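Long-range contact in mandelate racemase/muconate lactonizing enzyme (PDB 4J3Z), which probably abstracts the alpha proton of a carboxylate substrate, as in other members of the enolase superfamily, though its own substrate is not established: residues D[121-126]-D[329-334]. Residues are numbered along the deposited sequence; the frame is centred on the assembly and turned at random.
Sequences KMNDRI and PNLLMV
Ile126 packs on Leu331, in the loop before strand 334-336, and on Val334, which begins that strand. Strands 125-131 and 334-336 pair in parallel and close the modified TIM barrel of the enolase superfamily. Both segments lie at the N-terminal end of the barrel strands. In this superfamily the active site sits at the other end.

The contact between the two segments is apolar. Ile126 CG1 lies 3.4 Å from Leu331 CD2, and the two side chains cross at about a right angle. Ile126 CG2 touches Val334 CG2 at 3.6 Å. Val326 of helix 315-327 also packs on Ile126.

Met122 and Pro329 make a second apolar patch. The methionine bends at chi2 (-68°) and chi3 (-53°), which brings CE to 3.5 Å from Pro329 CA. Its SD is 3.9 Å from Pro329 CG. Glu72 of a second subunit packs on both residues. With an alanine in place of Met122, SD and CE would be gone, which would probably leave a gap beside the proline ring and thin the packing on that glutamate.

No hydrogen bond joins the segments. Asn123 is held by residues just before 329-334: its ND2 donates to the carbonyls of Gly325 and Cys328, at the C-terminal end of helix 315-327 and just beyond it. The same ND2 rests 4.1 Å from Leu331 CB.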
loop_
_atom_site.group_PDB
_atom_site.type_symbol
_atom_site.label_atom_id
_atom_site.label_comp_id
_atom_site.label_asym_id
_atom_site.label_seq_id
_atom_site.Cartn_x
_atom_site.Cartn_y
_atom_site.Cartn_z
ATOM N N LYS D 121 -31.484 12.631 -22.881
ATOM C CA LYS D 121 -30.797 13.862 -23.249
ATOM C C LYS D 121 -30.217 14.606 -22.041
ATOM O O LYS D 121 -30.799 15.578 -21.563
ATOM C CB LYS D 121 -31.787 14.771 -23.991
ATOM C CG LYS D 121 -31.176 15.853 -24.863
ATOM C CD LYS D 121 -32.205 16.937 -25.169
ATOM C CE LYS D 121 -33.153 16.562 -26.295
ATOM N NZ LYS D 121 -34.211 17.597 -26.498
ATOM N N MET D 122 -29.066 14.153 -21.559
ATOM C CA MET D 122 -28.332 14.866 -20.518
ATOM C C MET D 122 -27.817 16.194 -21.048
ATOM O O MET D 122 -28.110 17.258 -20.498
ATOM C CB MET D 122 -27.147 14.032 -20.031
ATOM C CG MET D 122 -27.369 13.330 -18.705
ATOM S SD MET D 122 -27.489 14.446 -17.296
ATOM C CE MET D 122 -26.014 15.440 -17.428
ATOM N N ASN D 123 -27.033 16.106 -22.117
ATOM C CA ASN D 123 -26.465 17.269 -22.770
ATOM C C ASN D 123 -27.255 17.649 -24.022
ATOM O O ASN D 123 -27.356 16.855 -24.959
ATOM C CB ASN D 123 -24.995 17.009 -23.094
ATOM C CG ASN D 123 -24.181 16.670 -21.859
ATOM O OD1 ASN D 123 -24.051 17.493 -20.952
ATOM N ND2 ASN D 123 -23.634 15.454 -21.811
ATOM N N ASP D 124 -27.833 18.853 -24.006
ATOM C CA ASP D 124 -28.574 19.399 -25.155
ATOM C C ASP D 124 -27.645 19.597 -26.344
ATOM O O ASP D 124 -27.992 19.313 -27.484
ATOM C CB ASP D 124 -29.232 20.734 -24.794
ATOM C CG ASP D 124 -30.663 20.576 -24.313
ATOM O OD1 ASP D 124 -31.050 19.449 -23.932
ATOM O OD2 ASP D 124 -31.406 21.589 -24.320
ATOM N N ARG D 125 -26.465 20.115 -26.044
ATOM C CA ARG D 125 -25.401 20.290 -27.009
ATOM C C ARG D 125 -24.147 19.676 -26.396
ATOM O O ARG D 125 -23.984 19.663 -25.169
ATOM C CB ARG D 125 -25.163 21.778 -27.309
ATOM C CG ARG D 125 -26.114 22.405 -28.326
ATOM C CD ARG D 125 -25.526 23.684 -28.938
ATOM N NE ARG D 125 -24.831 24.488 -27.934
ATOM C CZ ARG D 125 -23.922 25.428 -28.189
ATOM N NH1 ARG D 125 -23.353 26.075 -27.177
ATOM N NH2 ARG D 125 -23.573 25.727 -29.442
ATOM N N ILE D 126 -23.261 19.198 -27.263
ATOM C CA ILE D 126 -22.062 18.476 -26.855
ATOM C C ILE D 126 -20.809 19.195 -27.334
ATOM O O ILE D 126 -20.718 19.590 -28.504
ATOM C CB ILE D 126 -22.142 17.004 -27.336
ATOM C CG1 ILE D 126 -22.703 16.121 -26.221
ATOM C CG2 ILE D 126 -20.806 16.471 -27.819
ATOM C CD1 ILE D 126 -24.211 16.110 -26.154
ATOM N N PRO D 329 -23.335 12.307 -18.146
ATOM C CA PRO D 329 -23.081 13.476 -17.291
ATOM C C PRO D 329 -21.610 13.858 -17.213
ATOM O O PRO D 329 -21.286 15.033 -16.981
ATOM C CB PRO D 329 -23.579 13.014 -15.915
ATOM C CG PRO D 329 -24.671 12.040 -16.243
ATOM C CD PRO D 329 -24.189 11.310 -17.471
ATOM N N ASN D 330 -20.736 12.876 -17.417
ATOM C CA ASN D 330 -19.291 13.060 -17.293
ATOM C C ASN D 330 -18.581 13.293 -18.629
ATOM O O ASN D 330 -17.356 13.227 -18.704
ATOM C CB ASN D 330 -18.664 11.865 -16.561
ATOM C CG ASN D 330 -18.849 10.561 -17.309
ATOM O OD1 ASN D 330 -19.862 10.353 -17.971
ATOM N ND2 ASN D 330 -17.865 9.673 -17.208
ATOM N N LEU D 331 -19.347 13.567 -19.681
ATOM C CA LEU D 331 -18.751 13.860 -20.981
ATOM C C LEU D 331 -17.949 15.159 -20.957
ATOM O O LEU D 331 -18.459 16.202 -20.552
ATOM C CB LEU D 331 -19.823 13.957 -22.069
ATOM C CG LEU D 331 -19.221 14.120 -23.470
ATOM C CD1 LEU D 331 -18.926 12.759 -24.091
ATOM C CD2 LEU D 331 -20.143 14.934 -24.351
ATOM N N LEU D 332 -16.694 15.090 -21.389
ATOM C CA LEU D 332 -15.902 16.299 -21.587
ATOM C C LEU D 332 -16.042 16.835 -23.024
ATOM O O LEU D 332 -16.475 17.974 -23.215
ATOM C CB LEU D 332 -14.445 16.067 -21.204
ATOM C CG LEU D 332 -13.472 17.223 -21.424
ATOM C CD1 LEU D 332 -13.757 18.408 -20.511
ATOM C CD2 LEU D 332 -12.054 16.715 -21.246
ATOM N N MET D 333 -15.688 16.021 -24.022
ATOM C CA MET D 333 -15.815 16.416 -25.437
ATOM C C MET D 333 -15.638 15.256 -26.404
ATOM O O MET D 333 -14.881 14.321 -26.136
ATOM C CB MET D 333 -14.820 17.533 -25.804
ATOM C CG MET D 333 -13.356 17.209 -25.525
ATOM S SD MET D 333 -12.246 18.619 -25.688
ATOM C CE MET D 333 -12.317 19.311 -24.040
ATOM N N VAL D 334 -16.352 15.328 -27.528
ATOM C CA VAL D 334 -16.133 14.436 -28.666
ATOM C C VAL D 334 -15.016 14.971 -29.572
ATOM O O VAL D 334 -14.965 16.163 -29.859
ATOM C CB VAL D 334 -17.409 14.262 -29.527
ATOM C CG1 VAL D 334 -18.460 13.437 -28.799
ATOM C CG2 VAL D 334 -17.979 15.613 -29.951
#